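Long-range contact in spherulin-4 (Aspergillus clavatus, PDB 5C5G), which is a glycoside hydrolase whose Aspergillus fumigatus counterpart is required for biosynthesis of the exopolysaccharide galactosaminogalactan: residues R84-A97 with Y129-L143. Residues are numbered along the deposited sequence; the frame is centred on the assembly and turned at random.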
ATOM      1  N   ARG A  84      -2.908 -20.060   0.307  1.00 16.35           N
ATOM      2  CA  ARG A  84      -1.796 -20.270   1.208  1.00 15.97           C
ATOM      3  C   ARG A  84      -2.335 -20.697   2.560  1.00 15.76           C
ATOM      4  O   ARG A  84      -3.298 -20.109   3.072  1.00 17.47           O
ATOM      5  CB  ARG A  84      -0.972 -18.988   1.333  1.00 15.63           C
ATOM      6  CG  ARG A  84       0.299 -19.175   2.118  1.00 15.80           C
ATOM      7  CD  ARG A  84       1.178 -17.968   1.967  1.00 15.79           C
ATOM      8  NE  ARG A  84       2.421 -18.137   2.716  1.00 14.60           N
ATOM      9  CZ  ARG A  84       2.970 -17.241   3.528  1.00 13.55           C
ATOM     10  NH1 ARG A  84       2.412 -16.067   3.734  1.00 12.73           N
ATOM     11  NH2 ARG A  84       4.104 -17.524   4.153  1.00 14.63           N
ATOM     12  N   ASN A  85      -1.717 -21.722   3.135  1.00 18.08           N
ATOM     13  CA  ASN A  85      -2.114 -22.225   4.439  1.00 18.51           C
ATOM     14  C   ASN A  85      -2.188 -21.086   5.442  1.00 17.28           C
ATOM     15  O   ASN A  85      -1.250 -20.310   5.575  1.00 16.05           O
ATOM     16  CB  ASN A  85      -1.105 -23.273   4.910  1.00 20.39           C
ATOM     17  CG  ASN A  85      -1.606 -24.080   6.086  1.00 37.20           C
ATOM     18  OD1 ASN A  85      -2.094 -23.534   7.075  1.00 39.33           O
ATOM     19  ND2 ASN A  85      -1.491 -25.398   5.979  1.00 43.74           N
ATOM     20  N   ILE A  86      -3.314 -20.974   6.128  1.00 16.48           N
ATOM     21  CA  ILE A  86      -3.550 -19.841   6.999  1.00 17.00           C
ATOM     22  C   ILE A  86      -2.553 -19.815   8.163  1.00 14.52           C
ATOM     23  O   ILE A  86      -2.215 -18.732   8.664  1.00 15.06           O
ATOM     24  CB  ILE A  86      -5.028 -19.800   7.470  1.00 20.65           C
ATOM     25  CG1 ILE A  86      -5.365 -18.399   7.987  1.00 20.12           C
ATOM     26  CG2 ILE A  86      -5.317 -20.902   8.490  1.00 21.38           C
ATOM     27  CD1 ILE A  86      -6.861 -18.127   8.100  1.00 23.11           C
ATOM     28  N   SER A  87      -2.048 -20.972   8.579  1.00 16.70           N
ATOM     29  CA  SER A  87      -1.050 -20.983   9.638  1.00 16.40           C
ATOM     30  C   SER A  87       0.257 -20.326   9.183  1.00 14.82           C
ATOM     31  O   SER A  87       0.957 -19.718   9.990  1.00 15.89           O
ATOM     32  CB  SER A  87      -0.790 -22.405  10.142  1.00 24.13           C
ATOM     33  OG  SER A  87      -0.184 -23.197   9.137  1.00 36.00           O
ATOM     34  N   GLU A  88       0.574 -20.431   7.894  1.00 16.05           N
ATOM     35  CA  GLU A  88       1.784 -19.815   7.357  1.00 15.11           C
ATOM     36  C   GLU A  88       1.586 -18.314   7.222  1.00 12.54           C
ATOM     37  O   GLU A  88       2.479 -17.520   7.516  1.00 13.02           O
ATOM     38  CB  GLU A  88       2.150 -20.443   6.013  1.00 16.98           C
ATOM     39  CG  GLU A  88       2.548 -21.908   6.142  1.00 22.68           C
ATOM     40  CD  GLU A  88       2.662 -22.622   4.810  1.00 34.16           C
ATOM     41  OE1 GLU A  88       2.810 -21.941   3.773  1.00 37.37           O
ATOM     42  OE2 GLU A  88       2.600 -23.869   4.808  1.00 42.57           O
ATOM     43  N   VAL A  89       0.395 -17.915   6.803  1.00 11.61           N
ATOM     44  CA  VAL A  89       0.062 -16.501   6.753  1.00 11.14           C
ATOM     45  C   VAL A  89       0.161 -15.911   8.166  1.00 10.72           C
ATOM     46  O   VAL A  89       0.745 -14.850   8.375  1.00 10.45           O
ATOM     47  CB  VAL A  89      -1.341 -16.286   6.172  1.00 11.20           C
ATOM     48  CG1 VAL A  89      -1.721 -14.835   6.209  1.00 11.52           C
ATOM     49  CG2 VAL A  89      -1.409 -16.802   4.739  1.00 14.22           C
ATOM     50  N   ARG A  90      -0.395 -16.611   9.143  1.00 11.06           N
ATOM     51  CA  ARG A  90      -0.353 -16.148  10.515  1.00 11.51           C
ATOM     52  C   ARG A  90       1.082 -16.051  11.036  1.00 10.42           C
ATOM     53  O   ARG A  90       1.409 -15.117  11.761  1.00 10.95           O
ATOM     54  CB  ARG A  90      -1.190 -17.046  11.401  1.00 14.57           C
ATOM     55  CG  ARG A  90      -1.209 -16.604  12.832  1.00 21.26           C
ATOM     56  CD  ARG A  90      -2.373 -17.211  13.568  1.00 33.16           C
ATOM     57  NE  ARG A  90      -2.548 -16.581  14.871  1.00 43.02           N
ATOM     58  CZ  ARG A  90      -3.685 -16.589  15.558  1.00 41.38           C
ATOM     59  NH1 ARG A  90      -4.756 -17.192  15.067  1.00 31.18           N
ATOM     60  NH2 ARG A  90      -3.748 -15.987  16.738  1.00 48.51           N
ATOM     61  N   ARG A  91       1.940 -17.007  10.688  1.00 11.43           N
ATOM     62  CA  ARG A  91       3.342 -16.922  11.102  1.00 11.23           C
ATOM     63  C   ARG A  91       3.935 -15.606  10.621  1.00 10.20           C
ATOM     64  O   ARG A  91       4.645 -14.917  11.362  1.00 10.83           O
ATOM     65  CB  ARG A  91       4.159 -18.103  10.576  1.00 11.85           C
ATOM     66  CG  ARG A  91       5.651 -18.000  10.877  1.00 12.75           C
ATOM     67  CD  ARG A  91       6.426 -17.272   9.784  1.00 12.72           C
ATOM     68  NE  ARG A  91       7.826 -17.124  10.155  1.00 11.86           N
ATOM     69  CZ  ARG A  91       8.681 -16.338   9.515  1.00 12.81           C
ATOM     70  NH1 ARG A  91       9.936 -16.261   9.925  1.00 13.63           N
ATOM     71  NH2 ARG A  91       8.291 -15.655   8.449  1.00 12.72           N
ATOM     72  N   ASP A  92       3.647 -15.221   9.392  1.00  9.64           N
ATOM     73  CA  ASP A  92       4.221 -13.998   8.859  1.00  9.22           C
ATOM     74  C   ASP A  92       3.669 -12.774   9.595  1.00  9.48           C
ATOM     75  O   ASP A  92       4.412 -11.849   9.936  1.00 10.37           O
ATOM     76  CB  ASP A  92       3.976 -13.870   7.353  1.00 10.07           C
ATOM     77  CG  ASP A  92       4.814 -14.821   6.532  1.00 11.48           C
ATOM     78  OD1 ASP A  92       5.774 -15.422   7.061  1.00 12.16           O
ATOM     79  OD2 ASP A  92       4.506 -14.975   5.328  1.00 12.10           O
ATOM     80  N   ILE A  93       2.358 -12.739   9.840  1.00  9.18           N
ATOM     81  CA  ILE A  93       1.766 -11.632  10.586  1.00  9.08           C
ATOM     82  C   ILE A  93       2.443 -11.505  11.944  1.00  9.30           C
ATOM     83  O   ILE A  93       2.820 -10.405  12.378  1.00 10.59           O
ATOM     84  CB  ILE A  93       0.256 -11.861  10.801  1.00  9.26           C
ATOM     85  CG1 ILE A  93      -0.497 -11.854   9.461  1.00  9.85           C
ATOM     86  CG2 ILE A  93      -0.309 -10.795  11.725  1.00  9.91           C
ATOM     87  CD1 ILE A  93      -1.931 -12.370   9.570  1.00 10.85           C
ATOM     88  N   GLU A  94       2.554 -12.622  12.643  1.00  9.44           N
ATOM     89  CA  GLU A  94       3.114 -12.637  13.991  1.00 10.33           C
ATOM     90  C   GLU A  94       4.588 -12.262  14.006  1.00  9.71           C
ATOM     91  O   GLU A  94       5.083 -11.705  14.977  1.00 10.93           O
ATOM     92  CB  GLU A  94       2.879 -13.996  14.642  1.00 13.39           C
ATOM     93  CG  GLU A  94       1.397 -14.184  14.955  1.00 16.00           C
ATOM     94  CD  GLU A  94       1.069 -15.499  15.602  1.00 28.98           C
ATOM     95  OE1 GLU A  94       1.946 -16.387  15.629  1.00 27.84           O
ATOM     96  OE2 GLU A  94      -0.079 -15.632  16.091  1.00 28.66           O
ATOM     97  N   THR A  95       5.299 -12.580  12.942  1.00  9.49           N
ATOM     98  CA  THR A  95       6.712 -12.227  12.836  1.00  9.09           C
ATOM     99  C   THR A  95       6.845 -10.709  12.801  1.00  9.50           C
ATOM    100  O   THR A  95       7.595 -10.124  13.579  1.00  9.74           O
ATOM    101  CB  THR A  95       7.348 -12.886  11.592  1.00 10.67           C
ATOM    102  OG1 THR A  95       7.267 -14.318  11.713  1.00 11.44           O
ATOM    103  CG2 THR A  95       8.802 -12.507  11.460  1.00 10.80           C
ATOM    104  N   TYR A  96       6.108 -10.046  11.916  1.00  9.24           N
ATOM    105  CA  TYR A  96       6.123  -8.581  11.913  1.00  9.07           C
ATOM    106  C   TYR A  96       5.712  -8.023  13.269  1.00  9.46           C
ATOM    107  O   TYR A  96       6.319  -7.065  13.773  1.00 10.18           O
ATOM    108  CB  TYR A  96       5.163  -8.020  10.872  1.00  8.72           C
ATOM    109  CG  TYR A  96       5.589  -8.107   9.419  1.00  8.24           C
ATOM    110  CD1 TYR A  96       6.687  -7.412   8.931  1.00  8.93           C
ATOM    111  CD2 TYR A  96       4.865  -8.884   8.529  1.00  8.72           C
ATOM    112  CE1 TYR A  96       7.046  -7.479   7.606  1.00  8.92           C
ATOM    113  CE2 TYR A  96       5.207  -8.965   7.209  1.00  9.23           C
ATOM    114  CZ  TYR A  96       6.303  -8.252   6.736  1.00  8.18           C
ATOM    115  OH  TYR A  96       6.696  -8.297   5.426  1.00  9.48           O
ATOM    116  N   ALA A  97       4.663  -8.584  13.857  1.00  9.29           N
ATOM    117  CA  ALA A  97       4.157  -8.050  15.105  1.00  9.28           C
ATOM    118  C   ALA A  97       5.192  -8.111  16.219  1.00  9.75           C
ATOM    119  O   ALA A  97       5.208  -7.251  17.085  1.00 11.14           O
ATOM    120  CB  ALA A  97       2.919  -8.797  15.531  1.00 11.07           C
ATOM    121  N   TYR A 129     -11.910 -16.879   5.657  1.00 12.46           N
ATOM    122  CA  TYR A 129     -10.454 -16.828   5.727  1.00 12.13           C
ATOM    123  C   TYR A 129      -9.994 -15.394   5.866  1.00 10.75           C
ATOM    124  O   TYR A 129      -9.178 -15.085   6.744  1.00 11.52           O
ATOM    125  CB  TYR A 129      -9.898 -17.468   4.458  1.00 12.52           C
ATOM    126  CG  TYR A 129      -8.404 -17.471   4.160  1.00 13.56           C
ATOM    127  CD1 TYR A 129      -7.782 -16.370   3.595  1.00 13.55           C
ATOM    128  CD2 TYR A 129      -7.656 -18.628   4.312  1.00 16.02           C
ATOM    129  CE1 TYR A 129      -6.444 -16.405   3.253  1.00 13.62           C
ATOM    130  CE2 TYR A 129      -6.317 -18.671   3.967  1.00 17.51           C
ATOM    131  CZ  TYR A 129      -5.724 -17.557   3.436  1.00 13.88           C
ATOM    132  OH  TYR A 129      -4.409 -17.595   3.059  1.00 17.29           O
ATOM    133  N   LEU A 130     -10.507 -14.498   5.033  1.00 11.13           N
ATOM    134  CA  LEU A 130     -10.100 -13.101   5.106  1.00 10.58           C
ATOM    135  C   LEU A 130     -10.537 -12.462   6.411  1.00 11.14           C
ATOM    136  O   LEU A 130      -9.793 -11.670   7.000  1.00 10.99           O
ATOM    137  CB  LEU A 130     -10.642 -12.307   3.924  1.00 12.09           C
ATOM    138  CG  LEU A 130     -10.075 -12.719   2.556  1.00 13.74           C
ATOM    139  CD1 LEU A 130     -10.774 -11.971   1.440  1.00 16.24           C
ATOM    140  CD2 LEU A 130      -8.568 -12.471   2.485  1.00 15.95           C
ATOM    141  N   ARG A 131     -11.727 -12.801   6.894  1.00 11.47           N
ATOM    142  CA  ARG A 131     -12.188 -12.247   8.165  1.00 12.02           C
ATOM    143  C   ARG A 131     -11.319 -12.720   9.324  1.00 12.62           C
ATOM    144  O   ARG A 131     -11.012 -11.949  10.248  1.00 13.44           O
ATOM    145  CB  ARG A 131     -13.654 -12.611   8.411  1.00 13.17           C
ATOM    146  CG  ARG A 131     -14.637 -11.771   7.587  1.00 14.23           C
ATOM    147  CD  ARG A 131     -16.066 -12.360   7.583  1.00 16.57           C
ATOM    148  NE  ARG A 131     -16.741 -12.433   8.891  1.00 25.10           N
ATOM    149  CZ  ARG A 131     -17.356 -11.414   9.483  1.00 28.10           C
ATOM    150  NH1 ARG A 131     -17.338 -10.211   8.925  1.00 32.75           N
ATOM    151  NH2 ARG A 131     -17.980 -11.589  10.647  1.00 19.22           N
ATOM    152  N   GLU A 132     -10.917 -13.986   9.286  1.00 12.75           N
ATOM    153  CA  GLU A 132     -10.016 -14.502  10.304  1.00 13.92           C
ATOM    154  C   GLU A 132      -8.692 -13.744  10.284  1.00 13.38           C
ATOM    155  O   GLU A 132      -8.153 -13.391  11.331  1.00 14.00           O
ATOM    156  CB  GLU A 132      -9.766 -16.005  10.129  1.00 15.50           C
ATOM    157  CG  GLU A 132      -8.822 -16.555  11.186  1.00 19.54           C
ATOM    158  CD  GLU A 132      -8.785 -18.061  11.277  1.00 33.82           C
ATOM    159  OE1 GLU A 132      -9.627 -18.735  10.650  1.00 40.42           O
ATOM    160  OE2 GLU A 132      -7.902 -18.569  12.001  1.00 41.34           O
ATOM    161  N   LEU A 133      -8.158 -13.490   9.103  1.00 11.92           N
ATOM    162  CA  LEU A 133      -6.915 -12.740   9.008  1.00 11.80           C
ATOM    163  C   LEU A 133      -7.043 -11.351   9.588  1.00 11.20           C
ATOM    164  O   LEU A 133      -6.123 -10.883  10.256  1.00 11.56           O
ATOM    165  CB  LEU A 133      -6.415 -12.670   7.571  1.00 13.75           C
ATOM    166  CG  LEU A 133      -5.937 -14.003   6.996  1.00 14.63           C
ATOM    167  CD1 LEU A 133      -5.422 -13.773   5.580  1.00 15.94           C
ATOM    168  CD2 LEU A 133      -4.867 -14.687   7.861  1.00 18.77           C
ATOM    169  N   THR A 134      -8.153 -10.680   9.332  1.00 10.29           N
ATOM    170  CA  THR A 134      -8.374  -9.376   9.931  1.00 10.82           C
ATOM    171  C   THR A 134      -8.434  -9.478  11.451  1.00 11.70           C
ATOM    172  O   THR A 134      -7.856  -8.641  12.155  1.00 12.44           O
ATOM    173  CB  THR A 134      -9.608  -8.702   9.322  1.00 12.07           C
ATOM    174  OG1 THR A 134      -9.245  -8.315   8.000  1.00 11.99           O
ATOM    175  CG2 THR A 134     -10.021  -7.463  10.098  1.00 14.11           C
ATOM    176  N   ASP A 135      -9.120 -10.491  11.971  1.00 12.21           N
ATOM    177  CA  ASP A 135      -9.150 -10.695  13.416  1.00 13.24           C
ATOM    178  C   ASP A 135      -7.750 -10.883  13.990  1.00 12.20           C
ATOM    179  O   ASP A 135      -7.427 -10.369  15.054  1.00 13.44           O
ATOM    180  CB  ASP A 135     -10.028 -11.906  13.773  1.00 17.46           C
ATOM    181  CG  ASP A 135     -11.516 -11.620  13.653  1.00 22.09           C
ATOM    182  OD1 ASP A 135     -11.906 -10.440  13.522  1.00 22.56           O
ATOM    183  OD2 ASP A 135     -12.295 -12.593  13.712  1.00 28.07           O
ATOM    184  N   VAL A 136      -6.919 -11.631  13.286  1.00 12.90           N
ATOM    185  CA  VAL A 136      -5.546 -11.834  13.726  1.00 11.73           C
ATOM    186  C   VAL A 136      -4.781 -10.517  13.748  1.00 11.75           C
ATOM    187  O   VAL A 136      -4.109 -10.190  14.733  1.00 13.38           O
ATOM    188  CB  VAL A 136      -4.810 -12.872  12.851  1.00 14.65           C
ATOM    189  CG1 VAL A 136      -3.333 -12.968  13.235  1.00 15.87           C
ATOM    190  CG2 VAL A 136      -5.469 -14.233  12.983  1.00 16.23           C
ATOM    191  N   VAL A 137      -4.877  -9.726  12.687  1.00 10.54           N
ATOM    192  CA  VAL A 137      -4.173  -8.460  12.668  1.00 10.31           C
ATOM    193  C   VAL A 137      -4.659  -7.547  13.786  1.00 10.63           C
ATOM    194  O   VAL A 137      -3.850  -6.937  14.501  1.00 11.69           O
ATOM    195  CB  VAL A 137      -4.349  -7.770  11.327  1.00  9.95           C
ATOM    196  CG1 VAL A 137      -3.751  -6.364  11.347  1.00 11.25           C
ATOM    197  CG2 VAL A 137      -3.691  -8.593  10.251  1.00 10.25           C
ATOM    198  N   LYS A 138      -5.971  -7.441  13.950  1.00 11.61           N
ATOM    199  CA  LYS A 138      -6.541  -6.550  14.960  1.00 13.00           C
ATOM    200  C   LYS A 138      -6.240  -7.011  16.379  1.00 13.86           C
ATOM    201  O   LYS A 138      -6.273  -6.201  17.302  1.00 17.31           O
ATOM    202  CB  LYS A 138      -8.055  -6.432  14.778  1.00 15.79           C
ATOM    203  CG  LYS A 138      -8.493  -5.845  13.439  1.00 22.08           C
ATOM    204  CD  LYS A 138      -8.122  -4.382  13.254  1.00 30.94           C
ATOM    205  CE  LYS A 138      -8.684  -3.839  11.928  1.00 34.13           C
ATOM    206  NZ  LYS A 138      -8.125  -2.497  11.525  1.00 29.22           N
ATOM    207  N   GLY A 139      -5.969  -8.302  16.572  1.00 13.52           N
ATOM    208  CA  GLY A 139      -5.791  -8.851  17.906  1.00 16.32           C
ATOM    209  C   GLY A 139      -4.363  -9.133  18.332  1.00 15.82           C
ATOM    210  O   GLY A 139      -4.124  -9.575  19.458  1.00 19.05           O
ATOM    211  N   THR A 140      -3.401  -8.878  17.455  1.00 13.28           N
ATOM    212  CA  THR A 140      -2.012  -9.215  17.743  1.00 14.30           C
ATOM    213  C   THR A 140      -1.227  -7.995  18.204  1.00 13.60           C
ATOM    214  O   THR A 140      -1.121  -6.988  17.494  1.00 13.22           O
ATOM    215  CB  THR A 140      -1.334  -9.838  16.514  1.00 15.99           C
ATOM    216  OG1 THR A 140      -2.020 -11.043  16.133  1.00 16.06           O
ATOM    217  CG2 THR A 140       0.100 -10.204  16.828  1.00 16.46           C
ATOM    218  N   SER A 141      -0.670  -8.096  19.411  1.00 14.50           N
ATOM    219  CA  SER A 141       0.133  -7.024  19.961  1.00 14.77           C
ATOM    220  C   SER A 141       1.352  -6.802  19.073  1.00 12.77           C
ATOM    221  O   SER A 141       1.983  -7.760  18.623  1.00 14.34           O
ATOM    222  CB  SER A 141       0.589  -7.371  21.376  1.00 18.75           C
ATOM    223  OG  SER A 141       1.223  -6.254  21.969  1.00 22.12           O
ATOM    224  N   GLY A 142       1.689  -5.538  18.859  1.00 11.85           N
ATOM    225  CA  GLY A 142       2.827  -5.173  18.038  1.00 11.48           C
ATOM    226  C   GLY A 142       2.446  -4.545  16.708  1.00 12.19           C
ATOM    227  O   GLY A 142       3.293  -3.988  16.016  1.00 13.44           O
ATOM    228  N   LEU A 143       1.164  -4.613  16.348  1.00 10.52           N
ATOM    229  CA  LEU A 143       0.675  -4.017  15.105  1.00 10.34           C
ATOM    230  C   LEU A 143      -0.159  -2.765  15.361  1.00 11.54           C
ATOM    231  O   LEU A 143      -0.807  -2.256  14.452  1.00 11.56           O
ATOM    232  CB  LEU A 143      -0.130  -5.048  14.316  1.00 11.17           C
ATOM    233  CG  LEU A 143       0.656  -6.291  13.935  1.00 10.12           C
ATOM    234  CD1 LEU A 143      -0.263  -7.316  13.299  1.00 12.07           C
ATOM    235  CD2 LEU A 143       1.802  -5.973  13.005  1.00 11.58           C
TER
HETATM  236  O   HOH W   1      -1.703 -13.660  17.058  1.00 24.57           O
HETATM  237  O   HOH W   2       5.465  -4.472  14.343  1.00 10.62           O
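Tyr-129 reaches the loop just before helix 86-103, where its OH donates to Arg-84 O at 2.7 Å, with the carbonyl oxygen lying at the ring edge near its plane. With CG anti to the backbone N (chi1 175°), the ring swings towards the other helix; Val-89 CG2 faces the hydroxyl head-on, and Ile-86 CB lies obliquely to the ring at CE2. Ile-86 and Leu-133 lie alongside each other, pointing opposite ways, and Ile-86 CD1 rests on the carboxylate carbon of Glu-132. Leu-133 CD2 fits among three side chains, touching Ile-86 CG1 at 3.7 Å, Val-89 CG1 at 3.6 Å and Ile-93 CD1. One turn on, Val-136 divides its branches: CG1 packs on Ile-93, while CG2 sits over one face of the Arg-90 guanidinium, toward its rim. That guanidinium is steadied by a salt bridge from NE to Glu-94 OE2 (2.9 Å), and a water links Arg-90 NH2 and Glu-94 OE2 to Thr-140 OG1. At the far end Ala-97 CB presses tightly on Thr-140 CG2 (3.4 Å), and Gly-142 CA makes a CA-H...O contact with Ala-97 O. Helix segments 86-97 and 129-139 run nearly parallel, crossing at -19° with axes 10.4 Å apart at closest approach, as adjacent outer helices of a (beta/alpha) barrel. Beneath them Val-89, Ile-93 and Val-137 converge on Phe-115 of strand 112-116.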